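Local structure of Glyoxalase/bleomycin resistance protein/dioxygenase (Vibrio splendidus, 2RK9) at the interface of chains A and B. The protein belongs to the glyoxalase/bleomycin resistance protein/dioxygenase (vicinal oxygen chelate) superfamily and may act as an enzyme or a small-molecule-binding protein. Residues are numbered along the deposited sequence; one frame, centred on the assembly and turned at random. Chains: chain A/B, Glyoxalase/bleomycin resistance protein/dioxygenase.

The interface of chains A and B. Residues chain A 67-69, 71, 126, 128; chain B 12-15, 73.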
loop_
_atom_site.group_PDB
_atom_site.type_symbol
_atom_site.label_atom_id
_atom_site.label_comp_id
_atom_site.label_asym_id
_atom_site.label_seq_id
_atom_site.Cartn_x
_atom_site.Cartn_y
_atom_site.Cartn_z
ATOM N N LEU A 67 9.280 -1.885 15.094
ATOM C CA LEU A 67 8.195 -2.848 14.884
ATOM C C LEU A 67 7.361 -3.047 16.152
ATOM O O LEU A 67 7.605 -3.970 16.905
ATOM C CB LEU A 67 8.754 -4.197 14.416
ATOM C CG LEU A 67 9.538 -4.193 13.101
ATOM C CD1 LEU A 67 10.035 -5.590 12.767
ATOM C CD2 LEU A 67 8.685 -3.645 11.967
ATOM N N GLU A 68 6.426 -2.158 16.366
ATOM C CA GLU A 68 5.565 -2.209 17.540
ATOM C C GLU A 68 4.096 -2.072 17.152
ATOM O O GLU A 68 3.806 -1.282 16.249
ATOM C CB GLU A 68 5.958 -1.123 18.541
ATOM C CG GLU A 68 7.384 -1.237 19.052
ATOM C CD GLU A 68 7.744 -0.138 20.032
ATOM O OE1 GLU A 68 6.873 0.711 20.318
ATOM O OE2 GLU A 68 8.895 -0.125 20.515
ATOM N N PHE A 69 3.219 -2.839 17.766
ATOM C CA PHE A 69 1.797 -2.750 17.444
ATOM C C PHE A 69 1.303 -1.344 17.799
ATOM O O PHE A 69 1.608 -0.823 18.868
ATOM C CB PHE A 69 0.981 -3.774 18.244
ATOM C CG PHE A 69 -0.483 -3.795 17.883
ATOM C CD1 PHE A 69 -0.985 -4.744 16.997
ATOM C CD2 PHE A 69 -1.350 -2.827 18.383
ATOM C CE1 PHE A 69 -2.329 -4.728 16.610
ATOM C CE2 PHE A 69 -2.689 -2.801 18.004
ATOM C CZ PHE A 69 -3.178 -3.753 17.113
ATOM N N LEU A 71 1.262 -1.810 13.587
ATOM C CA LEU A 71 2.148 -1.556 12.465
ATOM C C LEU A 71 1.333 -0.799 11.423
ATOM O O LEU A 71 0.102 -0.799 11.476
ATOM C CB LEU A 71 2.659 -2.879 11.875
ATOM C CG LEU A 71 3.411 -3.795 12.839
ATOM C CD1 LEU A 71 3.850 -5.077 12.120
ATOM C CD2 LEU A 71 4.610 -3.044 13.396
ATOM N N ASP A 126 -1.914 -7.650 12.989
ATOM C CA ASP A 126 -0.671 -6.886 13.077
ATOM C C ASP A 126 -0.937 -5.396 13.254
ATOM O O ASP A 126 -0.033 -4.632 13.591
ATOM C CB ASP A 126 0.175 -7.120 11.826
ATOM C CG ASP A 126 0.511 -8.577 11.636
ATOM O OD1 ASP A 126 1.332 -9.096 12.418
ATOM O OD2 ASP A 126 -0.062 -9.208 10.723
ATOM N N TYR A 128 -2.580 -3.397 10.772
ATOM C CA TYR A 128 -2.849 -2.756 9.492
ATOM C C TYR A 128 -4.342 -2.523 9.278
ATOM O O TYR A 128 -5.167 -3.383 9.594
ATOM C CB TYR A 128 -2.289 -3.617 8.353
ATOM C CG TYR A 128 -0.803 -3.875 8.461
ATOM C CD1 TYR A 128 0.111 -2.830 8.360
ATOM C CD2 TYR A 128 -0.311 -5.166 8.671
ATOM C CE1 TYR A 128 1.481 -3.061 8.465
ATOM C CE2 TYR A 128 1.060 -5.409 8.783
ATOM C CZ TYR A 128 1.947 -4.352 8.677
ATOM O OH TYR A 128 3.297 -4.583 8.783
ATOM N N TYR B 12 5.072 -6.519 7.163
ATOM C CA TYR B 12 5.804 -7.303 8.146
ATOM C C TYR B 12 4.757 -7.877 9.100
ATOM O O TYR B 12 3.803 -7.189 9.451
ATOM C CB TYR B 12 6.774 -6.440 8.954
ATOM C CG TYR B 12 7.404 -7.227 10.085
ATOM C CD1 TYR B 12 8.351 -8.216 9.821
ATOM C CD2 TYR B 12 6.982 -7.053 11.407
ATOM C CE1 TYR B 12 8.859 -9.017 10.840
ATOM C CE2 TYR B 12 7.483 -7.847 12.432
ATOM C CZ TYR B 12 8.419 -8.827 12.139
ATOM O OH TYR B 12 8.914 -9.618 13.145
ATOM N N CYS B 13 4.941 -9.124 9.521
ATOM C CA CYS B 13 3.991 -9.772 10.421
ATOM C C CYS B 13 4.682 -10.351 11.652
ATOM O O CYS B 13 5.718 -11.007 11.536
ATOM C CB CYS B 13 3.248 -10.900 9.698
ATOM S SG CYS B 13 2.315 -10.391 8.219
ATOM N N PHE B 14 4.104 -10.118 12.827
ATOM C CA PHE B 14 4.678 -10.643 14.064
ATOM C C PHE B 14 4.712 -12.169 14.009
ATOM O O PHE B 14 5.716 -12.785 14.355
ATOM C CB PHE B 14 3.854 -10.181 15.270
ATOM C CG PHE B 14 3.874 -8.698 15.477
ATOM C CD1 PHE B 14 4.992 -8.072 16.010
ATOM C CD2 PHE B 14 2.775 -7.926 15.131
ATOM C CE1 PHE B 14 5.017 -6.693 16.193
ATOM C CE2 PHE B 14 2.789 -6.542 15.311
ATOM C CZ PHE B 14 3.908 -5.929 15.841
ATOM N N ASP B 15 3.604 -12.766 13.582
ATOM C CA ASP B 15 3.498 -14.221 13.439
ATOM C C ASP B 15 2.935 -14.475 12.042
ATOM O O ASP B 15 1.742 -14.285 11.800
ATOM C CB ASP B 15 2.556 -14.798 14.499
ATOM C CG ASP B 15 2.486 -16.316 14.459
ATOM O OD1 ASP B 15 2.395 -16.881 13.349
ATOM O OD2 ASP B 15 2.508 -16.941 15.535
ATOM N N SER B 73 5.552 2.019 9.692
ATOM C CA SER B 73 6.444 0.947 10.113
ATOM C C SER B 73 5.895 -0.417 9.718
ATOM O O SER B 73 4.706 -0.692 9.876
ATOM C CB SER B 73 6.675 0.991 11.628
ATOM O OG SER B 73 5.463 0.796 12.335
HETATM O O HOH W 1 1.072 -11.627 13.145
HETATM O O HOH W 2 5.382 0.422 14.805
#
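A:Leu67 lies nearly perpendicular to the side chain of B:Tyr12 and lays its CD1 methyl over one face of the ring. That methyl is 3.6 Å from the ring centroid and is displaced toward the rim, on the CE2 side. B:Tyr12 holds its ring there with CG anti to the backbone N (chi1 173°), while its backbone carbonyl turns to A:Tyr128. The phenol OH of A:Tyr128 donates to B:Tyr12 O over 2.7 Å, lying in the carbonyl plane on a lone pair, and the acceptor sits in plane at the edge of the phenol ring. The same OH is 3.1 Å from B:Tyr12 N and may accept a hydrogen bond from it, serving both backbone polar groups.

A:Leu71 and B:Phe14 meet tip to tip, with the leucine CG and CD1 against the CE2–CZ end of the ring. On the same side of the ring, nearer CD2, the A:Asp126 side chain runs past B:Phe14 the opposite way, its carboxylate plane 28° from the ring plane. Its OD1 accepts the backbone N–H of B:Phe14 at 3.0 Å, from the syn side but 32° out of the carboxylate plane. Water 1 also binds OD1 and carries the contact on to the backbone of B:Asp15; B:Cys13 SG offers OD2 a weak bond at best. At the far end, water 2 joins B:Ser73 OG to the backbone N and O of A:Glu68.

The chain B groups come from the end of strand 7-12, the loop after it and the segment before strand 75-80; they face chain A loops preceding strands 75-80 and 129-134, in a two-fold homodimer interface that may be biological.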